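Local coordinates for protein endo-1,3-beta-glucanase, family GH16 (PDB 4BPZ) that probably hydrolyses internal beta-1,3-glucosidic bonds of glucans such as algal laminarin, and here carries calcium and a bound mixed-linkage glucan fragment, at residues G62-R67 against L224-A229; V98-K103 against F247-V252; D144-N149 against H187-E192. The protein carries 1 engineered substitution. All coordinates share one frame; numbering follows the deposited sequence. Where two conformers were deposited one is given.

Interaction 1 of 3, residues G62-R67 against L224-A229. With CA (calcium ion), chain E.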
loop_
_atom_site.group_PDB
_atom_site.type_symbol
_atom_site.label_atom_id
_atom_site.label_comp_id
_atom_site.label_asym_id
_atom_site.label_seq_id
_atom_site.Cartn_x
_atom_site.Cartn_y
_atom_site.Cartn_z
ATOM N N GLY A 62 1.254 3.592 -20.315
ATOM C CA GLY A 62 0.923 4.655 -19.384
ATOM C C GLY A 62 0.519 4.250 -17.985
ATOM O O GLY A 62 0.208 5.121 -17.167
ATOM N N THR A 63 0.635 2.960 -17.601
ATOM C CA THR A 63 0.252 2.546 -16.295
ATOM C C THR A 63 1.213 1.501 -15.736
ATOM O O THR A 63 1.844 0.681 -16.473
ATOM C CB THR A 63 -1.179 1.936 -16.236
ATOM O OG1 THR A 63 -1.221 0.731 -16.976
ATOM C CG2 THR A 63 -2.232 2.786 -16.777
ATOM N N LEU A 64 1.344 1.504 -14.404
ATOM C CA LEU A 64 1.997 0.425 -13.670
ATOM C C LEU A 64 1.007 -0.687 -13.467
ATOM O O LEU A 64 -0.153 -0.453 -13.113
ATOM C CB LEU A 64 2.418 1.004 -12.262
ATOM C CG LEU A 64 2.841 -0.058 -11.248
ATOM C CD1 LEU A 64 4.158 -0.717 -11.629
ATOM C CD2 LEU A 64 2.959 0.610 -9.901
ATOM N N LYS A 65 1.465 -1.933 -13.645
ATOM C CA LYS A 65 0.699 -3.073 -13.214
ATOM C C LYS A 65 1.468 -3.821 -12.171
ATOM O O LYS A 65 2.693 -4.081 -12.325
ATOM C CB LYS A 65 0.481 -4.075 -14.387
ATOM C CG LYS A 65 -0.487 -3.583 -15.426
ATOM C CD LYS A 65 0.105 -2.574 -16.415
ATOM C CE LYS A 65 -0.719 -2.481 -17.669
ATOM N NZ LYS A 65 -0.187 -1.422 -18.544
ATOM N N ILE A 66 0.782 -4.174 -11.065
ATOM C CA ILE A 66 1.254 -5.195 -10.140
ATOM C C ILE A 66 0.364 -6.414 -10.414
ATOM O O ILE A 66 -0.859 -6.272 -10.569
ATOM C CB ILE A 66 1.130 -4.741 -8.650
ATOM C CG1 ILE A 66 2.079 -3.543 -8.482
ATOM C CG2 ILE A 66 1.460 -5.889 -7.733
ATOM C CD1 ILE A 66 1.861 -2.817 -7.108
ATOM N N ARG A 67 0.996 -7.581 -10.540
ATOM C CA ARG A 67 0.272 -8.808 -10.962
ATOM C C ARG A 67 0.572 -9.887 -9.987
ATOM O O ARG A 67 1.734 -10.257 -9.752
ATOM C CB ARG A 67 0.718 -9.133 -12.387
ATOM C CG ARG A 67 0.096 -10.465 -12.899
ATOM C CD ARG A 67 0.202 -10.637 -14.385
ATOM N NE ARG A 67 1.598 -10.511 -14.831
ATOM C CZ ARG A 67 1.991 -10.135 -16.058
ATOM N NH1 ARG A 67 1.072 -9.911 -17.011
ATOM N NH2 ARG A 67 3.291 -9.975 -16.284
ATOM N N LEU A 224 5.418 5.414 1.025
ATOM C CA LEU A 224 4.258 4.782 0.397
ATOM C C LEU A 224 4.575 3.328 0.033
ATOM O O LEU A 224 5.705 2.992 -0.382
ATOM C CB LEU A 224 3.906 5.522 -0.901
ATOM C CG LEU A 224 2.588 5.169 -1.587
ATOM C CD1 LEU A 224 1.412 5.693 -0.736
ATOM C CD2 LEU A 224 2.549 5.838 -2.974
ATOM N N LEU A 225 3.571 2.445 0.176
ATOM C CA LEU A 225 3.615 1.094 -0.249
ATOM C C LEU A 225 2.493 0.788 -1.226
ATOM O O LEU A 225 1.367 1.281 -1.036
ATOM C CB LEU A 225 3.521 0.111 0.936
ATOM C CG LEU A 225 4.642 0.196 2.013
ATOM C CD1 LEU A 225 4.283 1.152 3.129
ATOM C CD2 LEU A 225 4.988 -1.161 2.557
ATOM N N LEU A 226 2.772 -0.084 -2.201
ATOM C CA LEU A 226 1.777 -0.555 -3.178
ATOM C C LEU A 226 1.967 -2.047 -3.304
ATOM O O LEU A 226 3.100 -2.497 -3.542
ATOM C CB LEU A 226 2.073 0.051 -4.570
ATOM C CG LEU A 226 2.010 1.560 -4.600
ATOM C CD1 LEU A 226 2.601 2.014 -5.974
ATOM C CD2 LEU A 226 0.636 2.117 -4.373
ATOM N N ASN A 227 0.905 -2.835 -3.182
ATOM C CA ASN A 227 1.093 -4.289 -3.215
ATOM C C ASN A 227 -0.227 -4.993 -3.545
ATOM O O ASN A 227 -1.299 -4.397 -3.385
ATOM C CB ASN A 227 1.666 -4.832 -1.901
ATOM C CG ASN A 227 0.718 -4.686 -0.748
ATOM O OD1 ASN A 227 0.554 -3.573 -0.241
ATOM N ND2 ASN A 227 -0.002 -5.736 -0.397
ATOM N N ILE A 228 -0.143 -6.264 -3.913
ATOM C CA ILE A 228 -1.313 -7.199 -3.824
ATOM C C ILE A 228 -0.904 -8.344 -2.945
ATOM O O ILE A 228 -0.037 -9.123 -3.361
ATOM C CB ILE A 228 -1.807 -7.740 -5.180
ATOM C CG1 ILE A 228 -2.025 -6.685 -6.264
ATOM C CG2 ILE A 228 -3.094 -8.540 -4.908
ATOM C CD1 ILE A 228 -2.281 -7.334 -7.625
ATOM N N ALA A 229 -1.507 -8.506 -1.781
ATOM C CA ALA A 229 -1.332 -9.742 -1.010
ATOM C C ALA A 229 -2.342 -10.759 -1.517
ATOM O O ALA A 229 -3.395 -10.404 -2.046
ATOM C CB ALA A 229 -1.522 -9.435 0.464
HETATM CA CA CA E . -0.131 7.209 -16.374
HETATM O O HOH W 1 -0.550 9.526 -15.937
#
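I66 is wedged between L226 and I228, reaching each with a different branch. Its CG1 stands anti to the carbonyl carbon (chi1 -65°) and the chain runs on extended to CD1, which comes to 3.8 Å from L226 CB and rests about as near the L226 carbonyl oxygen; these two side chains cross at about a right angle. The other branch, CG2, meets I228 CG1 at 3.9 Å as the two isoleucines slide past each other in opposite directions. I228 also presses its CD1 to 3.4 Å from I66 O. Further along, L64 CD2 touches L226 CD1 more loosely, at 4.2 Å. An alanine at I66 would probably leave L226 CB and I228 CG1 without their apolar partner and open a gap between the strands.

No hydrogen bond joins the two segments, whose axes come within 7.2 Å at 36°; the strands are set by their own neighbours. L64 and I66 bond through the backbone to I249 and F247, while L224 bonds to S89. On the other side of strand 63-67, K65 NZ donates to T63 OG1 at 2.9 Å, and T63 OG1 also meets E248. N227 turns away from I66, and its OD1 accepts a hydrogen bond from W115 NE1 on the glycan side. Just ahead of the strand, G62 O binds the calcium ion at 2.3 Å, beside E18, E20 and D250. This is the face-to-face packing of a GH16 beta-sandwich, the jelly roll of the concanavalin clan, with calcium on one flank and the glucan cleft on the other.

Interaction 2 of 3, residues V98-K103 against F247-V252. With CA (calcium ion), chain E.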
loop_
_atom_site.group_PDB
_atom_site.type_symbol
_atom_site.label_atom_id
_atom_site.label_comp_id
_atom_site.label_asym_id
_atom_site.label_seq_id
_atom_site.Cartn_x
_atom_site.Cartn_y
_atom_site.Cartn_z
ATOM N N VAL A 98 -1.574 12.824 -1.096
ATOM C CA VAL A 98 -1.203 11.712 -1.954
ATOM C C VAL A 98 -2.380 11.324 -2.788
ATOM O O VAL A 98 -3.483 11.127 -2.256
ATOM C CB VAL A 98 -0.837 10.508 -1.098
ATOM C CG1 VAL A 98 -0.447 9.295 -1.987
ATOM C CG2 VAL A 98 0.332 10.816 -0.113
ATOM N N GLU A 99 -2.191 11.259 -4.113
ATOM C CA GLU A 99 -3.284 10.867 -5.045
ATOM C C GLU A 99 -2.822 9.696 -5.847
ATOM O O GLU A 99 -1.740 9.736 -6.459
ATOM C CB GLU A 99 -3.617 12.012 -6.002
ATOM C CG GLU A 99 -4.188 13.234 -5.338
ATOM C CD GLU A 99 -4.317 14.400 -6.250
ATOM O OE1 GLU A 99 -3.854 14.336 -7.416
ATOM O OE2 GLU A 99 -4.939 15.356 -5.838
ATOM N N VAL A 100 -3.588 8.607 -5.876
ATOM C CA VAL A 100 -3.251 7.421 -6.674
ATOM C C VAL A 100 -4.476 7.072 -7.486
ATOM O O VAL A 100 -5.546 6.760 -6.924
ATOM C CB VAL A 100 -2.819 6.222 -5.773
ATOM C CG1 VAL A 100 -2.422 5.065 -6.664
ATOM C CG2 VAL A 100 -1.642 6.593 -4.884
ATOM N N ARG A 101 -4.353 7.106 -8.815
ATOM C CA ARG A 101 -5.496 6.772 -9.679
ATOM C C ARG A 101 -5.295 5.322 -10.150
ATOM O O ARG A 101 -4.219 4.984 -10.693
ATOM C CB ARG A 101 -5.499 7.719 -10.889
ATOM C CG ARG A 101 -6.675 7.443 -11.829
ATOM C CD ARG A 101 -6.797 8.591 -12.848
ATOM N NE ARG A 101 -8.029 8.438 -13.613
ATOM C CZ ARG A 101 -8.082 8.087 -14.886
ATOM N NH1 ARG A 101 -7.013 7.689 -15.566
ATOM N NH2 ARG A 101 -9.266 7.986 -15.486
ATOM N N ALA A 102 -6.263 4.438 -9.898
ATOM C CA ALA A 102 -6.052 3.022 -10.099
ATOM C C ALA A 102 -7.340 2.280 -10.395
ATOM O O ALA A 102 -8.419 2.725 -10.073
ATOM C CB ALA A 102 -5.453 2.410 -8.776
ATOM N N LYS A 103 -7.140 1.076 -10.959
ATOM C CA LYS A 103 -8.124 0.020 -11.131
ATOM C C LYS A 103 -7.683 -1.131 -10.273
ATOM O O LYS A 103 -6.504 -1.512 -10.281
ATOM C CB LYS A 103 -8.231 -0.437 -12.586
ATOM C CG LYS A 103 -9.004 0.540 -13.461
ATOM C CD LYS A 103 -9.025 0.046 -14.920
ATOM C CE LYS A 103 -9.626 1.071 -15.792
ATOM N NZ LYS A 103 -9.752 0.475 -17.194
ATOM N N PHE A 247 -3.471 -5.169 -10.454
ATOM C CA PHE A 247 -3.746 -3.854 -9.827
ATOM C C PHE A 247 -3.070 -2.822 -10.718
ATOM O O PHE A 247 -1.847 -2.900 -10.885
ATOM C CB PHE A 247 -3.095 -3.925 -8.454
ATOM C CG PHE A 247 -3.240 -2.740 -7.525
ATOM C CD1 PHE A 247 -4.099 -1.681 -7.751
ATOM C CD2 PHE A 247 -2.453 -2.719 -6.370
ATOM C CE1 PHE A 247 -4.158 -0.622 -6.850
ATOM C CE2 PHE A 247 -2.522 -1.683 -5.483
ATOM C CZ PHE A 247 -3.392 -0.664 -5.712
ATOM N N GLU A 248 -3.831 -1.989 -11.380
ATOM C CA GLU A 248 -3.327 -1.099 -12.399
ATOM C C GLU A 248 -3.372 0.331 -11.886
ATOM O O GLU A 248 -4.421 0.845 -11.503
ATOM C CB GLU A 248 -4.180 -1.221 -13.657
ATOM C CG GLU A 248 -3.592 -0.418 -14.771
ATOM C CD GLU A 248 -4.335 -0.497 -16.087
ATOM O OE1 GLU A 248 -5.504 -0.900 -16.083
ATOM O OE2 GLU A 248 -3.756 -0.129 -17.116
ATOM N N ILE A 249 -2.209 0.979 -11.898
ATOM C CA ILE A 249 -2.059 2.328 -11.324
ATOM C C ILE A 249 -1.633 3.290 -12.422
ATOM O O ILE A 249 -0.573 3.165 -13.043
ATOM C CB ILE A 249 -1.013 2.260 -10.154
ATOM C CG1 ILE A 249 -1.611 1.411 -9.053
ATOM C CG2 ILE A 249 -0.705 3.668 -9.705
ATOM C CD1 ILE A 249 -0.623 1.011 -8.081
ATOM N N ASP A 250 -2.475 4.265 -12.705
ATOM C CA ASP A 250 -2.186 5.287 -13.733
ATOM C C ASP A 250 -1.115 6.259 -13.270
ATOM O O ASP A 250 -0.218 6.643 -14.024
ATOM C CB ASP A 250 -3.513 5.986 -14.070
ATOM C CG ASP A 250 -3.367 6.978 -15.198
ATOM O OD1 ASP A 250 -2.453 6.854 -16.044
ATOM O OD2 ASP A 250 -4.215 7.907 -15.226
ATOM N N TYR A 251 -1.173 6.691 -12.003
ATOM C CA TYR A 251 -0.178 7.603 -11.521
ATOM C C TYR A 251 -0.202 7.581 -9.957
ATOM O O TYR A 251 -1.208 7.231 -9.355
ATOM C CB TYR A 251 -0.413 9.080 -11.966
ATOM C CG TYR A 251 -1.732 9.698 -11.678
ATOM C CD1 TYR A 251 -2.101 10.094 -10.388
ATOM C CD2 TYR A 251 -2.660 9.927 -12.723
ATOM C CE1 TYR A 251 -3.290 10.753 -10.127
ATOM C CE2 TYR A 251 -3.858 10.561 -12.474
ATOM C CZ TYR A 251 -4.186 10.994 -11.203
ATOM O OH TYR A 251 -5.391 11.568 -10.991
ATOM N N VAL A 252 0.924 8.037 -9.441
ATOM C CA VAL A 252 1.057 8.425 -7.989
ATOM C C VAL A 252 1.516 9.861 -8.008
ATOM O O VAL A 252 2.522 10.155 -8.686
ATOM C CB VAL A 252 2.108 7.533 -7.293
ATOM C CG1 VAL A 252 2.369 8.015 -5.869
ATOM C CG2 VAL A 252 1.655 6.085 -7.307
HETATM CA CA CA E . -0.131 7.209 -16.374
HETATM O O HOH W 2 -5.704 13.046 -8.894
HETATM O O HOH W 3 -6.876 0.262 -18.101
HETATM O O HOH W 1 -0.550 9.526 -15.937
#
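R101 lies across Y251 and beside D250 where strand 98-103 runs antiparallel to 247-252, and the pairing is broken by a beta bulge in the GH16 sandwich. The register slips by one between R101 and A102: R101 N donates to Y251 O, while R101 O accepts from D250 N at 2.8 Å. Beyond the bulge, K103 and E248 form a regular hydrogen-bonded pair.

Starting at its base, R101 CB sits over one face of the Y251 ring, 3.7 Å from the centroid and 18° off the normal, a CH-pi contact. CG is anti to the backbone N (chi1 -179°) and passes D250 CB at 4.1 Å. CD comes to 3.6 Å from Y251 CE2, and the extended chain carries NE onward. At the tip, NH1 makes a salt bridge to D250 OD2, 2.8 Å away; the oxygen lies near the guanidinium plane but is approached from above its own carboxylate plane. The same aspartate spends OD1 and its backbone O on the calcium ion, so the metal and R101 together are likely to fix its carboxylate.

On the opposite sheet face, A102 CB touches F247 CE1 and I249 CG1, and V100 CG1 meets I249 CG2 at 3.8 Å. E248 OE2 bonds to T63, while water 3 donates to E248 OE1 at 2.7 Å and accepts from K103 NZ at 3.0 Å.

Interaction 3 of 3, residues D144-N149 against H187-E192; sequences DILEQN and HVYSLE. With GLC (alpha-D-glucopyranose), chain C.
A classic beta bulge, I145 and L146 set together against I114 of the neighbouring strand, packs its two hydrophobic side chains onto Y189, S190 and L191. L146 takes the aromatic partner. Its CG, anti to the backbone N (chi1 174°), lies over one face of the Y189 ring, 4.0 Å from the centroid and 27° off the normal, displaced toward the rim. From there CD2 reaches Y189 CE1 at 3.4 Å, a tight apolar contact, and the two side chains cross at a slant. I145 covers the next part of strand 187-192: CG2 sits 3.8 Å from S190 N and 4.1 Å from Y189 CB, while CD1 runs to L191 CB at 3.8 Å, with the isoleucine and leucine side chains at about a right angle.

The bulge lies in the run that matches the ExDxxE signature of GH16 laminarinases, its first glutamate here being the engineered serine S142. By sending two consecutive side chains to the same side, into the core, it lets D144 and E147, which flank them, both point into the glycan pocket. E147 is extended beyond CG, and its OE1 receives a hydrogen bond from the glucose O6 at 2.8 Å. W111 NE1 bonds to that same oxygen, giving it a second donor. D144 also borders the sugar, but it was modelled in two conformers and its close approaches are doubtful. N44 ND2 supplies a further hydrogen bond to the glucose.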
loop_
_atom_site.group_PDB
_atom_site.type_symbol
_atom_site.label_atom_id
_atom_site.label_comp_id
_atom_site.label_asym_id
_atom_site.label_seq_id
_atom_site.Cartn_x
_atom_site.Cartn_y
_atom_site.Cartn_z
ATOM N N ASP A 144 -3.701 3.505 5.953
ATOM C CA ASP A 144 -4.223 2.817 4.755
ATOM C C ASP A 144 -4.881 3.915 3.978
ATOM O O ASP A 144 -5.687 4.696 4.561
ATOM C CB ASP A 144 -5.089 1.535 5.171
ATOM C CG ASP A 144 -4.137 0.528 5.886
ATOM O OD1 ASP A 144 -3.437 -0.289 4.955
ATOM O OD2 ASP A 144 -4.365 0.054 6.926
ATOM N N ILE A 145 -4.512 4.116 2.726
ATOM C CA ILE A 145 -5.266 4.949 1.784
ATOM C C ILE A 145 -6.311 4.107 1.067
ATOM O O ILE A 145 -7.422 4.569 0.835
ATOM C CB ILE A 145 -4.296 5.624 0.828
ATOM C CG1 ILE A 145 -3.248 6.420 1.625
ATOM C CG2 ILE A 145 -5.088 6.485 -0.153
ATOM C CD1 ILE A 145 -2.198 7.074 0.742
ATOM N N LEU A 146 -5.987 2.869 0.735
ATOM C CA LEU A 146 -6.950 1.959 0.125
ATOM C C LEU A 146 -6.567 0.573 0.504
ATOM O O LEU A 146 -5.393 0.159 0.401
ATOM C CB LEU A 146 -6.823 2.101 -1.420
ATOM C CG LEU A 146 -7.635 1.148 -2.328
ATOM C CD1 LEU A 146 -6.976 -0.163 -2.565
ATOM C CD2 LEU A 146 -9.136 1.094 -1.879
ATOM N N GLU A 147 -7.535 -0.257 0.993
ATOM C CA GLU A 147 -7.460 -1.689 0.921
ATOM C C GLU A 147 -8.780 -2.213 0.384
ATOM O O GLU A 147 -9.831 -1.589 0.574
ATOM C CB GLU A 147 -7.226 -2.322 2.272
ATOM C CG GLU A 147 -5.965 -1.893 2.992
ATOM C CD GLU A 147 -5.836 -2.558 4.364
ATOM O OE1 GLU A 147 -5.468 -3.735 4.488
ATOM O OE2 GLU A 147 -6.218 -1.901 5.423
ATOM N N GLN A 148 -8.738 -3.369 -0.291
ATOM C CA GLN A 148 -9.959 -4.143 -0.478
ATOM C C GLN A 148 -9.727 -5.514 0.014
ATOM O O GLN A 148 -8.625 -6.071 -0.180
ATOM C CB GLN A 148 -10.415 -4.187 -1.947
ATOM C CG GLN A 148 -11.111 -2.995 -2.503
ATOM C CD GLN A 148 -11.963 -3.376 -3.674
ATOM O OE1 GLN A 148 -11.495 -3.984 -4.682
ATOM N NE2 GLN A 148 -13.176 -2.936 -3.637
ATOM N N ASN A 149 -10.712 -6.100 0.690
ATOM C CA ASN A 149 -10.631 -7.489 1.022
ATOM C C ASN A 149 -10.968 -8.377 -0.173
ATOM O O ASN A 149 -11.326 -7.915 -1.220
ATOM C CB ASN A 149 -11.448 -7.816 2.301
ATOM C CG ASN A 149 -12.920 -7.537 2.152
ATOM O OD1 ASN A 149 -13.551 -6.981 3.118
ATOM N ND2 ASN A 149 -13.486 -7.845 1.038
ATOM N N HIS A 187 -10.522 4.974 -10.276
ATOM C CA HIS A 187 -10.912 5.882 -9.235
ATOM C C HIS A 187 -9.669 6.507 -8.676
ATOM O O HIS A 187 -8.547 5.976 -8.846
ATOM C CB HIS A 187 -11.628 5.163 -8.103
ATOM C CG HIS A 187 -12.947 4.517 -8.521
ATOM N ND1 HIS A 187 -13.048 3.401 -9.292
ATOM C CD2 HIS A 187 -14.227 4.886 -8.178
ATOM C CE1 HIS A 187 -14.359 3.081 -9.470
ATOM N NE2 HIS A 187 -15.091 3.952 -8.754
ATOM N N VAL A 188 -9.823 7.662 -7.962
ATOM C CA VAL A 188 -8.678 8.290 -7.299
ATOM C C VAL A 188 -8.795 8.032 -5.812
ATOM O O VAL A 188 -9.741 8.469 -5.147
ATOM C CB VAL A 188 -8.610 9.800 -7.621
ATOM C CG1 VAL A 188 -7.447 10.411 -6.889
ATOM C CG2 VAL A 188 -8.470 10.015 -9.101
ATOM N N TYR A 189 -7.779 7.412 -5.234
ATOM C CA TYR A 189 -7.667 7.119 -3.813
ATOM C C TYR A 189 -6.707 8.139 -3.249
ATOM O O TYR A 189 -5.593 8.301 -3.798
ATOM C CB TYR A 189 -7.086 5.728 -3.679
ATOM C CG TYR A 189 -7.981 4.660 -4.357
ATOM C CD1 TYR A 189 -9.107 4.139 -3.698
ATOM C CD2 TYR A 189 -7.748 4.314 -5.691
ATOM C CE1 TYR A 189 -9.928 3.230 -4.340
ATOM C CE2 TYR A 189 -8.656 3.421 -6.336
ATOM C CZ TYR A 189 -9.712 2.896 -5.670
ATOM O OH TYR A 189 -10.589 2.001 -6.235
ATOM N N SER A 190 -7.101 8.905 -2.243
ATOM C CA SER A 190 -6.223 9.991 -1.783
ATOM C C SER A 190 -6.188 10.109 -0.282
ATOM O O SER A 190 -7.084 9.714 0.456
ATOM C CB SER A 190 -6.593 11.319 -2.454
ATOM O OG SER A 190 -7.825 11.785 -2.043
ATOM N N LEU A 191 -5.107 10.774 0.146
ATOM C CA LEU A 191 -4.858 11.137 1.531
ATOM C C LEU A 191 -4.561 12.595 1.609
ATOM O O LEU A 191 -3.717 13.068 0.801
ATOM C CB LEU A 191 -3.645 10.326 2.059
ATOM C CG LEU A 191 -3.027 10.782 3.386
ATOM C CD1 LEU A 191 -4.001 10.593 4.567
ATOM C CD2 LEU A 191 -1.712 10.059 3.623
ATOM N N GLU A 192 -5.131 13.335 2.548
ATOM C CA GLU A 192 -4.668 14.700 2.876
ATOM C C GLU A 192 -4.229 14.624 4.344
ATOM O O GLU A 192 -5.026 14.358 5.238
ATOM C CB GLU A 192 -5.835 15.676 2.728
ATOM C CG GLU A 192 -6.249 15.816 1.304
ATOM C CD GLU A 192 -7.532 16.519 1.065
ATOM O OE1 GLU A 192 -8.031 17.221 1.999
ATOM O OE2 GLU A 192 -8.078 16.384 -0.049
HETATM C C1 GLC C . -2.678 -2.486 6.976
HETATM C C2 GLC C . -2.213 -3.665 7.894
HETATM C C3 GLC C . -0.952 -4.259 7.250
HETATM C C4 GLC C . -1.211 -4.658 5.863
HETATM C C5 GLC C . -1.495 -3.364 5.141
HETATM C C6 GLC C . -1.780 -3.533 3.666
HETATM O O1 GLC C . -1.906 -1.315 7.140
HETATM O O2 GLC C . -1.988 -3.124 9.171
HETATM O O3 GLC C . -0.518 -5.438 8.051
HETATM O O4 GLC C . -0.061 -5.334 5.319
HETATM O O5 GLC C . -2.691 -2.792 5.716
HETATM O O6 GLC C . -2.908 -4.368 3.432
#

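In the fold
The three contacts run through one beta-sandwich from the calcium site to the glucan cleft. Centres of interactions 1 and 2 lie about 8 Å apart, those of 2 and 3 about 9 Å, and those of 1 and 3 about 13 Å. Neighbouring strands 63-75 and 244-255 link interaction 1 to 2, and both contacts hold calcium ligands; strands 96-103 and 187-193 link 2 to 3. On the core side of the cleft sheet, L224 CD1 touches I145 CD1, reaching past the intervening strand 110-118. Along the chain the segments of interactions 1 and 2 alternate, and both segments of interaction 3 fall between the halves of each. Distant parts of the sequence are thus interleaved, joining the metal flank to the strands that line the sugar pocket.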